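Local structure of endoglucanase E (Clostridium thermocellum, 2WAO) at residues V45-G50 and L89-R94; F55-D60 and V76-G81. The protein probably removes acetyl groups from plant cell-wall polysaccharides and binds cellulose chains, as the family 2 esterase module of a larger endo-1,4-beta-glucanase. All coordinates share one frame; numbering follows the deposited sequence.

Contact 1: residues V45-G50 and L89-R94; sequences VTIKSG and LVLWKR
Val45 and Ile47 meet Leu91 in the interior of a jelly-roll-like beta sandwich, the N-terminal module of this family 2 carbohydrate esterase. The strands carrying them, 43-49 and 85-93, belong to opposing sheets and run in roughly the same direction. Their backbones stay well apart, the nearest pair of CA atoms being Val45 and Leu91 at 9.4 Å, and side chains alone bridge the gap.

The packing is purely apolar and converges on one methyl group. Leu91 carries its CG anti to the backbone N (chi1 177°), which throws the branch off its strand into the interior, where CD2 meets both residues of the other sheet tip to tip. Val45 presents its whole fork: with chi1 66°, both of its methyls face the same leucine methyl. Ile47 joins with the end of its longer branch.

Three phenylalanines border the group: Phe67 of strand 62-70 touches Ile47 and Leu91, and from strand 102-108 Phe104 packs on Leu91 and Phe107 on Val45.

Backbone hydrogen bonding lies within the sheets: Val45 bonds to Val76, Thr46 to Leu105 and Gly106. Across the sandwich, Leu91 CD2 sits 3.9 Å from Val45 CG1 and 4.0 Å from Val45 CG2, while Ile47 CD1 approaches that same CD2 less closely, at 4.2 Å.

Contact 2: residues F55-D60 and V76-G81; sequences FQAIVD and VKLVSG
A classic beta bulge near the end of strand 73-79 shapes this contact between the two sheets of the jelly-roll-like sandwich. Leu78 and Val79 both face Ala43 on the neighbouring strand, and Leu78 takes a helical backbone conformation (phi -73°, psi -41°). The extra residue lets two consecutive side chains turn toward strand 52-59, where a regular strand would send one of them to the other face.

Each bulge residue has its own partner. Ala57, with nothing beyond CB, allows the backbones to come close: its CA lies 6.5 Å from Leu78 CA, and the contact is made at the root of the leucine, Ala57 CB to Leu78 CB at 4.3 Å. The rest of the leucine branch goes on to pack against Val45, Phe67 and Leu89.

Val59 and Val79 stand farther apart, with 7.9 Å between their CA atoms, and their branches cross obliquely to close the wider gap. Leu64 of strand 62-70 touches both valines, and Leu82, just beyond the bulged strand, packs on Val59. Just past the end of strand 52-59, both carboxylate oxygens of Asp60 are taken up by hydrogen bonds, OD1 to His88 N and OD2 to His87 ND1. In the valine pair, Val59 CG2 reaches across to Val79 CG1 at 4.1 Å, with Val79 CB almost as near at 4.2 Å.

Contacts 1 and 2 are neighbouring places in one sandwich interior, their centres about 10 Å apart. Each pairs a strand of one sheet with a strand of the other: 43-49 and 73-79 are neighbours on one side, 52-59 and 85-93 on the other. The second pair is joined by probable hydrogen bonds, Trp92 N to Gln56 O and Val90 O to Ile58 N, both 2.8 Å. Phe55, from segment 55-60, packs on Leu91 and Ile47, two of the three residues of contact 1, which makes the apolar interior continuous. None of the residues touching across either contact lines the cello-oligosaccharide pocket, which includes Ser131, Trp265 and His310; these contacts build the sandwich itself.

Contact 1: residues V45-G50 and L89-R94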
loop_
_atom_site.group_PDB
_atom_site.type_symbol
_atom_site.label_atom_id
_atom_site.label_comp_id
_atom_site.label_asym_id
_atom_site.label_seq_id
_atom_site.Cartn_x
_atom_site.Cartn_y
_atom_site.Cartn_z
ATOM N N VAL A 45 0.231 1.152 23.334
ATOM C CA VAL A 45 -0.164 2.273 22.491
ATOM C C VAL A 45 -1.663 2.514 22.660
ATOM O O VAL A 45 -2.413 1.565 22.887
ATOM C CB VAL A 45 0.192 1.996 20.968
ATOM C CG1 VAL A 45 -0.632 0.848 20.411
ATOM C CG2 VAL A 45 0.001 3.268 20.091
ATOM N N THR A 46 -2.084 3.769 22.563
ATOM C CA THR A 46 -3.497 4.085 22.486
ATOM C C THR A 46 -3.837 4.466 21.055
ATOM O O THR A 46 -3.186 5.334 20.448
ATOM C CB THR A 46 -3.856 5.240 23.451
ATOM O OG1 THR A 46 -3.451 4.859 24.782
ATOM C CG2 THR A 46 -5.357 5.508 23.437
ATOM N N ILE A 47 -4.848 3.778 20.522
ATOM C CA ILE A 47 -5.272 3.939 19.135
ATOM C C ILE A 47 -6.757 4.273 19.078
ATOM O O ILE A 47 -7.582 3.557 19.691
ATOM C CB ILE A 47 -5.058 2.622 18.346
ATOM C CG1 ILE A 47 -3.543 2.387 18.156
ATOM C CG2 ILE A 47 -5.823 2.694 16.967
ATOM C CD1 ILE A 47 -3.161 0.929 17.840
ATOM N N LYS A 48 -7.092 5.317 18.326
ATOM C CA LYS A 48 -8.485 5.549 17.941
ATOM C C LYS A 48 -8.695 5.141 16.489
ATOM O O LYS A 48 -7.893 5.512 15.627
ATOM C CB LYS A 48 -8.858 7.017 18.163
ATOM C CG LYS A 48 -10.302 7.360 17.752
ATOM C CD LYS A 48 -10.631 8.789 18.144
ATOM C CE LYS A 48 -11.783 9.298 17.312
ATOM N NZ LYS A 48 -11.894 10.743 17.561
ATOM N N SER A 49 -9.773 4.411 16.212
ATOM C CA SER A 49 -10.058 3.878 14.879
ATOM C C SER A 49 -11.503 4.133 14.507
ATOM O O SER A 49 -12.410 3.846 15.298
ATOM C CB SER A 49 -9.793 2.358 14.836
ATOM O OG SER A 49 -10.003 1.885 13.476
ATOM N N GLY A 50 -11.712 4.637 13.297
ATOM C CA GLY A 50 -13.060 4.932 12.807
ATOM C C GLY A 50 -13.863 3.697 12.408
ATOM O O GLY A 50 -15.098 3.713 12.455
ATOM N N LEU A 89 10.645 -1.292 17.237
ATOM C CA LEU A 89 9.211 -1.539 17.067
ATOM C C LEU A 89 8.697 -0.917 15.781
ATOM O O LEU A 89 8.979 0.241 15.504
ATOM C CB LEU A 89 8.433 -0.951 18.224
ATOM C CG LEU A 89 6.915 -0.830 18.151
ATOM C CD1 LEU A 89 6.287 -2.247 18.090
ATOM C CD2 LEU A 89 6.371 -0.016 19.376
ATOM N N VAL A 90 7.951 -1.701 15.003
ATOM C CA VAL A 90 7.172 -1.130 13.903
ATOM C C VAL A 90 5.700 -1.453 14.217
ATOM O O VAL A 90 5.380 -2.614 14.551
ATOM C CB VAL A 90 7.558 -1.746 12.552
ATOM C CG1 VAL A 90 6.575 -1.299 11.471
ATOM C CG2 VAL A 90 8.998 -1.413 12.188
ATOM N N LEU A 91 4.835 -0.439 14.178
ATOM C CA LEU A 91 3.378 -0.672 14.338
ATOM C C LEU A 91 2.703 -0.432 12.974
ATOM O O LEU A 91 2.722 0.691 12.459
ATOM C CB LEU A 91 2.809 0.238 15.446
ATOM C CG LEU A 91 1.308 0.171 15.688
ATOM C CD1 LEU A 91 0.853 -1.270 16.036
ATOM C CD2 LEU A 91 0.867 1.169 16.793
ATOM N N TRP A 92 2.099 -1.474 12.394
ATOM C CA TRP A 92 1.698 -1.464 10.977
ATOM C C TRP A 92 0.177 -1.524 10.827
ATOM O O TRP A 92 -0.495 -2.380 11.448
ATOM C CB TRP A 92 2.341 -2.672 10.282
ATOM C CG TRP A 92 2.105 -2.796 8.786
ATOM C CD1 TRP A 92 0.970 -3.260 8.147
ATOM C CD2 TRP A 92 3.020 -2.409 7.753
ATOM N NE1 TRP A 92 1.139 -3.175 6.788
ATOM C CE2 TRP A 92 2.395 -2.683 6.519
ATOM C CE3 TRP A 92 4.330 -1.881 7.754
ATOM C CZ2 TRP A 92 3.030 -2.453 5.282
ATOM C CZ3 TRP A 92 4.954 -1.633 6.507
ATOM C CH2 TRP A 92 4.307 -1.962 5.297
ATOM N N LYS A 93 -0.376 -0.604 10.039
ATOM C CA LYS A 93 -1.799 -0.600 9.770
ATOM C C LYS A 93 -2.043 -1.615 8.627
ATOM O O LYS A 93 -1.669 -1.395 7.446
ATOM C CB LYS A 93 -2.295 0.792 9.363
ATOM C CG LYS A 93 -3.826 0.831 9.165
ATOM C CD LYS A 93 -4.274 2.250 8.675
ATOM C CE LYS A 93 -5.792 2.444 8.806
ATOM N NZ LYS A 93 -6.593 2.086 7.551
ATOM N N ARG A 94 -2.626 -2.744 8.974
ATOM C CA ARG A 94 -2.839 -3.805 7.952
ATOM C C ARG A 94 -3.885 -3.466 6.907
ATOM O O ARG A 94 -3.720 -3.796 5.714
ATOM C CB ARG A 94 -3.257 -5.091 8.647
ATOM C CG ARG A 94 -2.154 -5.630 9.506
ATOM C CD ARG A 94 -2.709 -6.692 10.508
ATOM N NE ARG A 94 -3.543 -7.789 9.918
ATOM C CZ ARG A 94 -3.133 -9.042 9.670
ATOM N NH1 ARG A 94 -1.856 -9.426 9.833
ATOM N NH2 ARG A 94 -3.996 -9.939 9.214
#

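Contact 2: residues F55-D60 and V76-G81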
loop_
_atom_site.group_PDB
_atom_site.type_symbol
_atom_site.label_atom_id
_atom_site.label_comp_id
_atom_site.label_asym_id
_atom_site.label_seq_id
_atom_site.Cartn_x
_atom_site.Cartn_y
_atom_site.Cartn_z
ATOM N N PHE A 55 -4.046 -4.210 13.016
ATOM C CA PHE A 55 -2.632 -3.835 13.183
ATOM C C PHE A 55 -1.746 -5.024 13.481
ATOM O O PHE A 55 -2.201 -6.047 14.006
ATOM C CB PHE A 55 -2.458 -2.817 14.305
ATOM C CG PHE A 55 -3.355 -1.619 14.167
ATOM C CD1 PHE A 55 -2.919 -0.472 13.512
ATOM C CD2 PHE A 55 -4.678 -1.699 14.608
ATOM C CE1 PHE A 55 -3.796 0.642 13.324
ATOM C CE2 PHE A 55 -5.555 -0.598 14.441
ATOM C CZ PHE A 55 -5.098 0.565 13.803
ATOM N N GLN A 56 -0.454 -4.869 13.198
ATOM C CA GLN A 56 0.536 -5.843 13.685
ATOM C C GLN A 56 1.734 -5.048 14.191
ATOM O O GLN A 56 2.142 -4.061 13.528
ATOM C CB GLN A 56 0.988 -6.768 12.558
ATOM C CG GLN A 56 1.955 -7.898 13.053
ATOM C CD GLN A 56 2.120 -8.981 12.042
ATOM O OE1 GLN A 56 1.955 -10.199 12.345
ATOM N NE2 GLN A 56 2.454 -8.568 10.803
ATOM N N ALA A 57 2.256 -5.455 15.363
ATOM C CA ALA A 57 3.542 -4.974 15.900
ATOM C C ALA A 57 4.644 -5.929 15.444
ATOM O O ALA A 57 4.478 -7.145 15.468
ATOM C CB ALA A 57 3.478 -4.930 17.435
ATOM N N ILE A 58 5.760 -5.383 14.980
ATOM C CA ILE A 58 6.911 -6.181 14.596
ATOM C C ILE A 58 8.037 -5.722 15.496
ATOM O O ILE A 58 8.456 -4.562 15.417
ATOM C CB ILE A 58 7.303 -6.008 13.098
ATOM C CG1 ILE A 58 6.119 -6.341 12.171
ATOM C CG2 ILE A 58 8.469 -6.965 12.757
ATOM C CD1 ILE A 58 5.245 -5.161 11.796
ATOM N N VAL A 59 8.506 -6.610 16.369
ATOM C CA VAL A 59 9.387 -6.186 17.458
ATOM C C VAL A 59 10.693 -6.905 17.293
ATOM O O VAL A 59 10.716 -8.142 17.276
ATOM C CB VAL A 59 8.776 -6.457 18.851
ATOM C CG1 VAL A 59 9.779 -5.986 19.931
ATOM C CG2 VAL A 59 7.496 -5.685 19.002
ATOM N N ASP A 60 11.765 -6.144 17.086
ATOM C CA ASP A 60 13.093 -6.715 16.765
ATOM C C ASP A 60 12.983 -7.717 15.603
ATOM O O ASP A 60 13.567 -8.813 15.641
ATOM C CB ASP A 60 13.705 -7.401 18.002
ATOM C CG ASP A 60 13.836 -6.460 19.190
ATOM O OD1 ASP A 60 14.185 -5.275 18.948
ATOM O OD2 ASP A 60 13.559 -6.910 20.334
ATOM N N VAL A 76 -3.773 -0.706 24.040
ATOM C CA VAL A 76 -3.416 -2.050 23.704
ATOM C C VAL A 76 -1.994 -2.279 24.162
ATOM O O VAL A 76 -1.106 -1.487 23.845
ATOM C CB VAL A 76 -3.517 -2.238 22.132
ATOM C CG1 VAL A 76 -2.916 -3.560 21.704
ATOM C CG2 VAL A 76 -4.974 -2.154 21.692
ATOM N N LYS A 77 -1.758 -3.350 24.918
ATOM C CA LYS A 77 -0.369 -3.768 25.199
ATOM C C LYS A 77 0.209 -4.473 23.979
ATOM O O LYS A 77 -0.235 -5.579 23.614
ATOM C CB LYS A 77 -0.300 -4.673 26.444
ATOM C CG LYS A 77 1.059 -5.347 26.686
ATOM C CD LYS A 77 2.070 -4.375 27.266
ATOM C CE LYS A 77 1.599 -3.811 28.611
ATOM N NZ LYS A 77 1.672 -4.867 29.656
ATOM N N LEU A 78 1.200 -3.846 23.342
ATOM C CA LEU A 78 1.779 -4.393 22.117
ATOM C C LEU A 78 2.656 -5.606 22.326
ATOM O O LEU A 78 2.617 -6.551 21.533
ATOM C CB LEU A 78 2.558 -3.326 21.329
ATOM C CG LEU A 78 1.745 -2.134 20.780
ATOM C CD1 LEU A 78 2.754 -1.233 20.074
ATOM C CD2 LEU A 78 0.571 -2.615 19.830
ATOM N N VAL A 79 3.471 -5.589 23.377
ATOM C CA VAL A 79 4.413 -6.655 23.613
ATOM C C VAL A 79 4.817 -6.503 25.070
ATOM O O VAL A 79 4.790 -5.407 25.605
ATOM C CB VAL A 79 5.674 -6.521 22.683
ATOM C CG1 VAL A 79 6.484 -5.204 22.981
ATOM C CG2 VAL A 79 6.548 -7.756 22.778
ATOM N N SER A 80 5.185 -7.611 25.697
ATOM C CA SER A 80 5.643 -7.555 27.084
ATOM C C SER A 80 6.516 -8.759 27.405
ATOM O O SER A 80 6.646 -9.696 26.600
ATOM C CB SER A 80 4.467 -7.452 28.052
ATOM O OG SER A 80 3.589 -8.560 27.886
ATOM N N GLY A 81 7.196 -8.682 28.545
ATOM C CA GLY A 81 8.011 -9.789 29.011
ATOM C C GLY A 81 9.299 -9.939 28.256
ATOM O O GLY A 81 9.899 -11.005 28.296
#